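Local structure of CurF (Lyngbya majuscula, 2Q35) at residues Glu8-Ile16 and Leu182-Ala193; Val50-Ser61 and Ile91-Phe102. The protein probably catalyses decarboxylation of a polyketide intermediate during beta-branching, as the crotonase-family ECH2 decarboxylase domain of CurF. The protein carries 1 engineered substitution. All blocks are in the same frame, centred on the assembly; numbering follows the deposited sequence.

Interaction 1: Glu8-Ile16 and Leu182-Ala193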
loop_
_atom_site.group_PDB
_atom_site.type_symbol
_atom_site.label_atom_id
_atom_site.label_comp_id
_atom_site.label_asym_id
_atom_site.label_seq_id
_atom_site.Cartn_x
_atom_site.Cartn_y
_atom_site.Cartn_z
ATOM N N GLU A 8 -6.709 32.870 10.910
ATOM C CA GLU A 8 -5.866 32.280 11.954
ATOM C C GLU A 8 -6.702 31.516 12.954
ATOM O O GLU A 8 -7.698 32.050 13.481
ATOM C CB GLU A 8 -5.072 33.363 12.677
ATOM C CG GLU A 8 -3.935 33.936 11.810
ATOM C CD GLU A 8 -3.235 35.124 12.446
ATOM O OE1 GLU A 8 -3.697 35.573 13.524
ATOM O OE2 GLU A 8 -2.217 35.581 11.867
ATOM N N LEU A 9 -6.278 30.287 13.232
ATOM C CA LEU A 9 -6.990 29.424 14.181
ATOM C C LEU A 9 -6.285 29.290 15.527
ATOM O O LEU A 9 -6.875 28.704 16.472
ATOM C CB LEU A 9 -7.204 28.037 13.574
ATOM C CG LEU A 9 -7.941 28.023 12.236
ATOM C CD1 LEU A 9 -8.166 26.597 11.801
ATOM C CD2 LEU A 9 -9.223 28.840 12.290
ATOM N N GLY A 10 -5.070 29.848 15.633
ATOM C CA GLY A 10 -4.301 29.786 16.877
ATOM C C GLY A 10 -3.187 28.746 16.836
ATOM O O GLY A 10 -3.319 27.732 16.149
ATOM N N ASN A 11 -2.126 29.003 17.614
ATOM C CA ASN A 11 -0.992 28.083 17.757
ATOM C C ASN A 11 -0.309 27.774 16.440
ATOM O O ASN A 11 0.332 26.728 16.301
ATOM C CB ASN A 11 -1.461 26.794 18.421
ATOM C CG ASN A 11 -2.206 27.073 19.711
ATOM O OD1 ASN A 11 -1.732 27.860 20.534
ATOM N ND2 ASN A 11 -3.377 26.445 19.888
ATOM N N GLY A 12 -0.434 28.698 15.487
ATOM C CA GLY A 12 0.231 28.525 14.190
ATOM C C GLY A 12 -0.578 27.758 13.152
ATOM O O GLY A 12 -0.110 27.505 12.052
ATOM N N VAL A 13 -1.811 27.368 13.491
ATOM C CA VAL A 13 -2.683 26.701 12.510
ATOM C C VAL A 13 -3.486 27.779 11.781
ATOM O O VAL A 13 -4.076 28.691 12.418
ATOM C CB VAL A 13 -3.658 25.689 13.204
ATOM C CG1 VAL A 13 -4.516 24.977 12.193
ATOM C CG2 VAL A 13 -2.869 24.655 13.976
ATOM N N VAL A 14 -3.529 27.688 10.460
ATOM C CA VAL A 14 -4.307 28.658 9.661
ATOM C C VAL A 14 -5.240 27.952 8.698
ATOM O O VAL A 14 -5.040 26.789 8.383
ATOM C CB VAL A 14 -3.411 29.697 8.923
ATOM C CG1 VAL A 14 -2.504 30.382 9.911
ATOM C CG2 VAL A 14 -2.635 29.024 7.821
ATOM N N GLN A 15 -6.283 28.648 8.275
ATOM C CA GLN A 15 -7.242 28.069 7.369
ATOM C C GLN A 15 -7.323 28.902 6.102
ATOM O O GLN A 15 -7.477 30.124 6.166
ATOM C CB GLN A 15 -8.617 27.974 8.076
ATOM C CG GLN A 15 -9.709 27.298 7.229
ATOM C CD GLN A 15 -11.040 27.217 7.981
ATOM O OE1 GLN A 15 -11.050 26.868 9.153
ATOM N NE2 GLN A 15 -12.144 27.586 7.321
ATOM N N ILE A 16 -7.222 28.231 4.949
ATOM C CA ILE A 16 -7.438 28.874 3.642
ATOM C C ILE A 16 -8.737 28.320 3.093
ATOM O O ILE A 16 -8.859 27.111 2.884
ATOM C CB ILE A 16 -6.282 28.584 2.673
ATOM C CG1 ILE A 16 -4.991 29.260 3.185
ATOM C CG2 ILE A 16 -6.633 29.066 1.259
ATOM C CD1 ILE A 16 -3.682 28.969 2.334
ATOM N N LEU A 182 -14.395 19.795 8.838
ATOM C CA LEU A 182 -13.476 20.877 9.196
ATOM C C LEU A 182 -12.981 20.755 10.647
ATOM O O LEU A 182 -11.780 20.872 10.913
ATOM C CB LEU A 182 -14.129 22.221 8.918
ATOM C CG LEU A 182 -13.260 23.425 9.210
ATOM C CD1 LEU A 182 -11.967 23.376 8.358
ATOM C CD2 LEU A 182 -14.020 24.690 8.929
ATOM N N ASN A 183 -13.898 20.477 11.595
ATOM C CA ASN A 183 -13.495 20.257 12.989
ATOM C C ASN A 183 -12.431 19.161 13.136
ATOM O O ASN A 183 -11.495 19.315 13.913
ATOM C CB ASN A 183 -14.711 19.892 13.872
ATOM C CG ASN A 183 -15.730 21.031 14.018
ATOM O OD1 ASN A 183 -16.945 20.787 14.285
ATOM N ND2 ASN A 183 -15.268 22.258 13.872
ATOM N N TYR A 184 -12.590 18.059 12.404
ATOM C CA TYR A 184 -11.658 16.943 12.483
ATOM C C TYR A 184 -10.284 17.448 12.020
ATOM O O TYR A 184 -9.283 17.190 12.687
ATOM C CB TYR A 184 -12.130 15.771 11.619
ATOM C CG TYR A 184 -11.204 14.567 11.694
ATOM C CD1 TYR A 184 -9.993 14.568 11.008
ATOM C CD2 TYR A 184 -11.518 13.441 12.470
ATOM C CE1 TYR A 184 -9.129 13.495 11.071
ATOM C CE2 TYR A 184 -10.648 12.340 12.530
ATOM C CZ TYR A 184 -9.445 12.393 11.808
ATOM O OH TYR A 184 -8.524 11.362 11.806
ATOM N N ALA A 185 -10.275 18.173 10.898
ATOM C CA ALA A 185 -9.022 18.717 10.329
ATOM C C ALA A 185 -8.356 19.682 11.316
ATOM O O ALA A 185 -7.130 19.650 11.513
ATOM C CB ALA A 185 -9.271 19.412 8.996
ATOM N N GLN A 186 -9.164 20.524 11.954
ATOM C CA GLN A 186 -8.642 21.510 12.891
ATOM C C GLN A 186 -8.006 20.820 14.083
ATOM O O GLN A 186 -6.932 21.225 14.544
ATOM C CB GLN A 186 -9.749 22.472 13.350
ATOM C CG GLN A 186 -10.236 23.399 12.221
ATOM C CD GLN A 186 -11.542 24.115 12.556
ATOM O OE1 GLN A 186 -12.262 23.708 13.469
ATOM N NE2 GLN A 186 -11.858 25.158 11.807
ATOM N N GLN A 187 -8.651 19.766 14.568
ATOM C CA GLN A 187 -8.112 19.011 15.711
ATOM C C GLN A 187 -6.783 18.356 15.377
ATOM O O GLN A 187 -5.839 18.423 16.185
ATOM C CB GLN A 187 -9.135 17.982 16.216
ATOM C CG GLN A 187 -10.332 18.660 16.876
ATOM C CD GLN A 187 -11.362 17.692 17.421
ATOM O OE1 GLN A 187 -11.048 16.547 17.773
ATOM N NE2 GLN A 187 -12.609 18.159 17.516
ATOM N N LEU A 188 -6.700 17.743 14.185
ATOM C CA LEU A 188 -5.463 17.140 13.717
ATOM C C LEU A 188 -4.399 18.230 13.572
ATOM O O LEU A 188 -3.240 18.013 13.970
ATOM C CB LEU A 188 -5.699 16.422 12.387
ATOM C CG LEU A 188 -4.468 15.820 11.682
ATOM C CD1 LEU A 188 -3.696 14.829 12.566
ATOM C CD2 LEU A 188 -4.922 15.200 10.356
ATOM N N GLY A 189 -4.787 19.387 13.039
ATOM C CA GLY A 189 -3.812 20.480 12.805
ATOM C C GLY A 189 -3.214 20.919 14.137
ATOM O O GLY A 189 -2.021 21.148 14.255
ATOM N N GLN A 190 -4.046 21.023 15.166
ATOM C CA GLN A 190 -3.537 21.472 16.463
ATOM C C GLN A 190 -2.543 20.460 17.036
ATOM O O GLN A 190 -1.570 20.847 17.677
ATOM C CB GLN A 190 -4.711 21.728 17.444
ATOM C CG GLN A 190 -5.540 22.979 17.047
ATOM C CD GLN A 190 -4.777 24.313 17.133
ATOM O OE1 GLN A 190 -3.791 24.438 17.852
ATOM N NE2 GLN A 190 -5.255 25.308 16.411
ATOM N N LYS A 191 -2.780 19.167 16.805
ATOM C CA LYS A 191 -1.829 18.146 17.278
ATOM C C LYS A 191 -0.505 18.312 16.570
ATOM O O LYS A 191 0.553 18.282 17.197
ATOM C CB LYS A 191 -2.332 16.740 17.000
ATOM C CG LYS A 191 -3.473 16.320 17.883
ATOM C CD LYS A 191 -3.999 14.984 17.441
ATOM C CE LYS A 191 -5.247 14.627 18.263
ATOM N NZ LYS A 191 -5.610 13.205 18.021
ATOM N N ILE A 192 -0.589 18.470 15.262
ATOM C CA ILE A 192 0.638 18.622 14.450
ATOM C C ILE A 192 1.414 19.866 14.891
ATOM O O ILE A 192 2.660 19.822 15.007
ATOM C CB ILE A 192 0.305 18.647 12.964
ATOM C CG1 ILE A 192 -0.235 17.280 12.532
ATOM C CG2 ILE A 192 1.567 18.984 12.123
ATOM C CD1 ILE A 192 -0.792 17.275 11.089
ATOM N N ALA A 193 0.691 20.961 15.135
ATOM C CA ALA A 193 1.325 22.263 15.462
ATOM C C ALA A 193 2.046 22.286 16.807
ATOM O O ALA A 193 2.685 23.291 17.127
ATOM C CB ALA A 193 0.319 23.422 15.367
HETATM O O HOH W 1 2.390 26.220 18.104
#

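Interaction 2: Val50-Ser61 and Ile91-Phe102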
loop_
_atom_site.group_PDB
_atom_site.type_symbol
_atom_site.label_atom_id
_atom_site.label_comp_id
_atom_site.label_asym_id
_atom_site.label_seq_id
_atom_site.Cartn_x
_atom_site.Cartn_y
_atom_site.Cartn_z
ATOM N N VAL A 50 0.790 25.011 10.238
ATOM C CA VAL A 50 -0.118 24.027 9.569
ATOM C C VAL A 50 -1.148 24.809 8.787
ATOM O O VAL A 50 -1.692 25.793 9.297
ATOM C CB VAL A 50 -0.845 23.084 10.597
ATOM C CG1 VAL A 50 -1.717 22.061 9.871
ATOM C CG2 VAL A 50 0.146 22.349 11.498
ATOM N N VAL A 51 -1.396 24.408 7.541
ATOM C CA VAL A 51 -2.453 25.018 6.730
ATOM C C VAL A 51 -3.630 24.029 6.609
ATOM O O VAL A 51 -3.410 22.852 6.300
ATOM C CB VAL A 51 -1.945 25.289 5.313
ATOM C CG1 VAL A 51 -3.119 25.698 4.412
ATOM C CG2 VAL A 51 -0.864 26.358 5.324
ATOM N N ILE A 52 -4.852 24.487 6.890
ATOM C CA ILE A 52 -6.042 23.713 6.584
ATOM C C ILE A 52 -6.677 24.324 5.349
ATOM O O ILE A 52 -7.098 25.498 5.372
ATOM C CB ILE A 52 -7.020 23.739 7.789
ATOM C CG1 ILE A 52 -6.312 23.088 8.996
ATOM C CG2 ILE A 52 -8.325 22.956 7.458
ATOM C CD1 ILE A 52 -7.120 23.076 10.245
ATOM N N LEU A 53 -6.741 23.547 4.273
ATOM C CA LEU A 53 -7.374 24.009 3.032
ATOM C C LEU A 53 -8.791 23.448 2.937
ATOM O O LEU A 53 -8.996 22.248 3.031
ATOM C CB LEU A 53 -6.555 23.530 1.832
ATOM C CG LEU A 53 -7.059 23.879 0.428
ATOM C CD1 LEU A 53 -7.173 25.394 0.183
ATOM C CD2 LEU A 53 -6.158 23.219 -0.654
ATOM N N THR A 54 -9.763 24.316 2.709
ATOM C CA THR A 54 -11.157 23.850 2.714
ATOM C C THR A 54 -11.986 24.660 1.708
ATOM O O THR A 54 -11.525 25.679 1.165
ATOM C CB THR A 54 -11.737 23.868 4.145
ATOM O OG1 THR A 54 -12.889 23.010 4.217
ATOM C CG2 THR A 54 -12.112 25.291 4.603
ATOM N N GLY A 55 -13.205 24.182 1.467
ATOM C CA GLY A 55 -14.176 24.849 0.590
ATOM C C GLY A 55 -15.277 25.594 1.336
ATOM O O GLY A 55 -15.087 26.079 2.463
ATOM N N TYR A 56 -16.442 25.665 0.694
ATOM C CA TYR A 56 -17.617 26.304 1.268
ATOM C C TYR A 56 -18.809 25.432 0.903
ATOM O O TYR A 56 -18.858 24.826 -0.193
ATOM C CB TYR A 56 -17.815 27.681 0.631
ATOM C CG TYR A 56 -18.478 27.609 -0.733
ATOM C CD1 TYR A 56 -17.721 27.380 -1.889
ATOM C CD2 TYR A 56 -19.862 27.736 -0.863
ATOM C CE1 TYR A 56 -18.332 27.276 -3.148
ATOM C CE2 TYR A 56 -20.477 27.637 -2.119
ATOM C CZ TYR A 56 -19.701 27.412 -3.250
ATOM O OH TYR A 56 -20.309 27.331 -4.489
ATOM N N GLY A 57 -19.795 25.401 1.793
ATOM C CA GLY A 57 -21.045 24.716 1.473
ATOM C C GLY A 57 -20.788 23.294 1.008
ATOM O O GLY A 57 -20.078 22.531 1.676
ATOM N N ASN A 58 -21.354 22.965 -0.147
ATOM C CA ASN A 58 -21.359 21.599 -0.674
ATOM C C ASN A 58 -20.134 21.236 -1.509
ATOM O O ASN A 58 -20.076 20.117 -2.018
ATOM C CB ASN A 58 -22.600 21.376 -1.536
ATOM C CG ASN A 58 -23.874 21.262 -0.712
ATOM O OD1 ASN A 58 -23.844 20.815 0.435
ATOM N ND2 ASN A 58 -24.989 21.663 -1.297
ATOM N N TYR A 59 -19.200 22.179 -1.658
ATOM C CA TYR A 59 -18.085 22.032 -2.605
ATOM C C TYR A 59 -16.731 22.247 -1.968
ATOM O O TYR A 59 -16.487 23.275 -1.310
ATOM C CB TYR A 59 -18.226 23.019 -3.764
ATOM C CG TYR A 59 -19.473 22.808 -4.556
ATOM C CD1 TYR A 59 -19.527 21.832 -5.537
ATOM C CD2 TYR A 59 -20.610 23.560 -4.288
ATOM C CE1 TYR A 59 -20.707 21.614 -6.260
ATOM C CE2 TYR A 59 -21.790 23.361 -4.999
ATOM C CZ TYR A 59 -21.828 22.381 -5.972
ATOM O OH TYR A 59 -22.995 22.208 -6.682
ATOM N N PHE A 60 -15.852 21.271 -2.173
ATOM C CA PHE A 60 -14.449 21.489 -1.901
ATOM C C PHE A 60 -13.819 22.143 -3.145
ATOM O O PHE A 60 -13.408 23.296 -3.099
ATOM C CB PHE A 60 -13.713 20.197 -1.496
ATOM C CG PHE A 60 -12.215 20.393 -1.360
ATOM C CD1 PHE A 60 -11.705 21.035 -0.247
ATOM C CD2 PHE A 60 -11.319 19.970 -2.378
ATOM C CE1 PHE A 60 -10.299 21.230 -0.083
ATOM C CE2 PHE A 60 -9.918 20.187 -2.240
ATOM C CZ PHE A 60 -9.421 20.822 -1.088
ATOM N N SER A 61 -13.764 21.399 -4.254
ATOM C CA SER A 61 -13.251 21.930 -5.522
ATOM C C SER A 61 -13.816 21.180 -6.721
ATOM O O SER A 61 -13.815 19.949 -6.751
ATOM C CB SER A 61 -11.717 21.864 -5.534
ATOM O OG SER A 61 -11.244 22.292 -6.815
ATOM N N ILE A 91 5.181 23.986 4.774
ATOM C CA ILE A 91 4.553 23.485 6.008
ATOM C C ILE A 91 3.428 22.507 5.691
ATOM O O ILE A 91 2.860 22.536 4.608
ATOM C CB ILE A 91 4.069 24.632 6.940
ATOM C CG1 ILE A 91 3.126 25.591 6.200
ATOM C CG2 ILE A 91 5.295 25.377 7.542
ATOM C CD1 ILE A 91 2.348 26.514 7.141
ATOM N N PRO A 92 3.121 21.600 6.638
ATOM C CA PRO A 92 2.064 20.608 6.358
ATOM C C PRO A 92 0.699 21.225 6.037
ATOM O O PRO A 92 0.304 22.252 6.623
ATOM C CB PRO A 92 1.939 19.819 7.674
ATOM C CG PRO A 92 3.000 20.274 8.563
ATOM C CD PRO A 92 3.771 21.410 7.946
ATOM N N ILE A 93 0.015 20.586 5.096
ATOM C CA ILE A 93 -1.320 20.992 4.668
ATOM C C ILE A 93 -2.303 19.850 4.927
ATOM O O ILE A 93 -2.019 18.690 4.583
ATOM C CB ILE A 93 -1.339 21.349 3.155
ATOM C CG1 ILE A 93 -0.361 22.470 2.826
ATOM C CG2 ILE A 93 -2.775 21.730 2.661
ATOM C CD1 ILE A 93 -0.200 22.631 1.286
ATOM N N ILE A 94 -3.451 20.175 5.533
ATOM C CA ILE A 94 -4.573 19.235 5.680
ATOM C C ILE A 94 -5.715 19.696 4.771
ATOM O O ILE A 94 -6.184 20.824 4.891
ATOM C CB ILE A 94 -5.091 19.225 7.129
ATOM C CG1 ILE A 94 -3.953 18.893 8.116
ATOM C CG2 ILE A 94 -6.290 18.259 7.301
ATOM C CD1 ILE A 94 -4.279 19.097 9.605
ATOM N N ALA A 95 -6.155 18.837 3.851
ATOM C CA ALA A 95 -7.237 19.207 2.935
ATOM C C ALA A 95 -8.517 18.734 3.597
ATOM O O ALA A 95 -8.752 17.529 3.676
ATOM C CB ALA A 95 -7.089 18.518 1.614
ATOM N N ALA A 96 -9.311 19.686 4.032
ATOM C CA ALA A 96 -10.604 19.361 4.683
ATOM C C ALA A 96 -11.675 19.412 3.600
ATOM O O ALA A 96 -12.235 20.470 3.289
ATOM C CB ALA A 96 -10.909 20.347 5.824
ATOM N N MET A 97 -11.888 18.276 2.951
ATOM C CA MET A 97 -12.771 18.233 1.803
ATOM C C MET A 97 -14.199 17.992 2.334
ATOM O O MET A 97 -14.710 16.874 2.292
ATOM C CB MET A 97 -12.319 17.173 0.813
ATOM C CG MET A 97 -10.893 17.394 0.327
ATOM S SD MET A 97 -10.484 16.455 -1.178
ATOM C CE MET A 97 -11.044 14.810 -0.721
ATOM N N GLN A 98 -14.802 19.074 2.810
ATOM C CA GLN A 98 -16.147 19.004 3.438
ATOM C C GLN A 98 -17.258 18.858 2.402
ATOM O O GLN A 98 -18.424 18.583 2.751
ATOM C CB GLN A 98 -16.373 20.233 4.341
ATOM C CG GLN A 98 -17.030 21.484 3.703
ATOM C CD GLN A 98 -16.379 21.980 2.414
ATOM O OE1 GLN A 98 -15.152 21.870 2.209
ATOM N NE2 GLN A 98 -17.204 22.515 1.521
ATOM N N GLY A 99 -16.908 19.137 1.154
ATOM C CA GLY A 99 -17.796 19.057 -0.002
ATOM C C GLY A 99 -17.249 18.209 -1.139
ATOM O O GLY A 99 -16.272 17.470 -0.975
ATOM N N HIS A 100 -17.906 18.292 -2.291
ATOM C CA HIS A 100 -17.579 17.424 -3.400
ATOM C C HIS A 100 -16.203 17.834 -3.927
ATOM O O HIS A 100 -15.804 18.999 -3.809
ATOM C CB HIS A 100 -18.559 17.634 -4.542
ATOM C CG HIS A 100 -19.998 17.516 -4.145
ATOM N ND1 HIS A 100 -20.525 16.371 -3.590
ATOM C CD2 HIS A 100 -21.029 18.379 -4.284
ATOM C CE1 HIS A 100 -21.820 16.545 -3.376
ATOM N NE2 HIS A 100 -22.149 17.761 -3.776
ATOM N N SER A 101 -15.525 16.869 -4.537
ATOM C CA SER A 101 -14.264 17.168 -5.258
ATOM C C SER A 101 -14.223 16.393 -6.566
ATOM O O SER A 101 -14.254 15.153 -6.558
ATOM C CB SER A 101 -13.074 16.756 -4.387
ATOM O OG SER A 101 -13.131 17.327 -3.097
ATOM N N PHE A 102 -14.133 17.122 -7.690
ATOM C CA PHE A 102 -14.199 16.512 -9.011
ATOM C C PHE A 102 -12.925 16.796 -9.804
ATOM O O PHE A 102 -12.478 17.946 -9.861
ATOM C CB PHE A 102 -15.358 17.092 -9.816
ATOM C CG PHE A 102 -16.712 16.900 -9.175
ATOM C CD1 PHE A 102 -17.393 17.989 -8.660
ATOM C CD2 PHE A 102 -17.297 15.649 -9.119
ATOM C CE1 PHE A 102 -18.648 17.847 -8.070
ATOM C CE2 PHE A 102 -18.565 15.493 -8.541
ATOM C CZ PHE A 102 -19.230 16.605 -8.010
#

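Interaction 1: Glu8-Ile16 and Leu182-Ala193
Val13 presses its CG2 methyl onto the backbone of Gly189. This is the tight part of a helix-on-sheet contact in the crotonase fold. Residues 8-16 form a beta hairpin, with a type I' turn from Gly10 to Val13 and a classic beta bulge, in which two residues, Leu9 and Gly10, sit against the single Val13. Strand 13-16 crosses helix 182-192 at 145° between their N-to-C directions, with 9.0 Å between the axes. Val13 CG2 lies 3.6 Å from Gly189 O and 3.7 Å from Ala193 CB. Glycine suits position 189, because a CB there would crowd Val13 CG1.

The looser, more solvent-exposed side is polar. The Gln190 chain bends at its second torsion (chi2 -65°), and this brings its amide back to the hairpin turn. Gln190 NE2 donates to Gly10 O at 3.1 Å. Val13 N reaches the same oxygen from the opposite face of the carbonyl plane. Asn11 ND2 donates to Gln190 OE1 at 2.9 Å, from above the plane of that carbonyl, and the two amides stand 81° apart. An alanine in place of Gln190 is likely to leave Asn11 ND2 without its acceptor and to uncover Val13 CG2. A water also joins Asn11 O to Ala193 O.

Toward the start of the helix, Leu9 CD1 lies 3.8 Å from Gln186 CG, where the two side chains cross at about a right angle. The extended side chain of Gln15 reaches the methyl groups of Leu182. Its NE2 is held by Thr17 OG1. The oxygen of the same amide, Gln15 OE1, accepts a bent hydrogen bond of 3.3 Å from Gln186 NE2, and Leu182 CD1 and CD2 both lie 3.7 Å from that oxygen.

Interaction 2: Val50-Ser61 and Ile91-Phe102
Phe60 lays one ring face against Met97, whose CG sits over the ring centre, 3.6 Å from the centroid. Met97 SD lies above the same face, a Met-aromatic contact. Phe60 CG is anti to the backbone N (chi1 174°), which carries the ring toward Ala95 and Ala96. Phe60 CZ rests against the methyl of Ala95. At the root of the ring, the buried Ser101 OG fits against Phe60 CB and CD2, and has no polar partner in the model.

Gly55 and the type II' turn from Tyr56 to Tyr59 make a hollow that the bent side chain of Gln98 fills. Gln98 NE2 donates to Gly57 O at 2.9 Å and to Tyr59 O at 3.0 Å. Both oxygens lie in the Gln98 amide plane, but NE2 stands above the plane of each carbonyl. Gln98 OE1 accepts from Gly55 N, so three bonds fix the amide. Gly99 faces the backbone of Asn58 and Tyr59, where any CB would clash. His100 and Tyr59 form an offset edge-to-face pair, the edge of His100 turned toward the Tyr59 face, with planes at 71°, and His100 ND1 is held by Val122 N.

Strands 50-54 and 93-97 run parallel. Thr54 OG1 donates to Ala96 O at 2.8 Å, on a lone pair. Ile52, Ile94 and Ala96 face helix 178-192; Val51, Leu53 and Ile93 face helix 29-44. Ile91 CD1 adds a bump against Val51 CG2 at 3.7 Å. Past the turn the parallel pairing resumes with a beta bulge at Tyr59-Ser61, where His100 O accepts from both Phe60 N and Ser61 N. Just beyond Ser61, and at the start of helix 104-110, crotonase relatives place the two N-H groups of the oxyanion hole. The paired ends probably lead to the active site of the crotonase fold.

How the interactions relate
The centres of interactions 1 and 2 lie about 13 Å apart. They share one mixed sheet, in which strand 13-18 neighbours strand 50-54 and strand 93-97 comes next. Val14 O and Ile16 N probably bond to Ile52 N and Ile52 O. Helix 178-192 covers one face of this sheet: Gln186 packs on Ile52, and Ala185 on Ile94. Both segments of interaction 2 fall between residues 16 and 182 in the chain, so interaction 1 joins parts that flank them. The early hairpin extends the sheet beside strand 50-54, and the late helix packs on it. Interaction 1 lies farther out, and interaction 2 is buried near the chain centre. Both belong to the single crotonase domain.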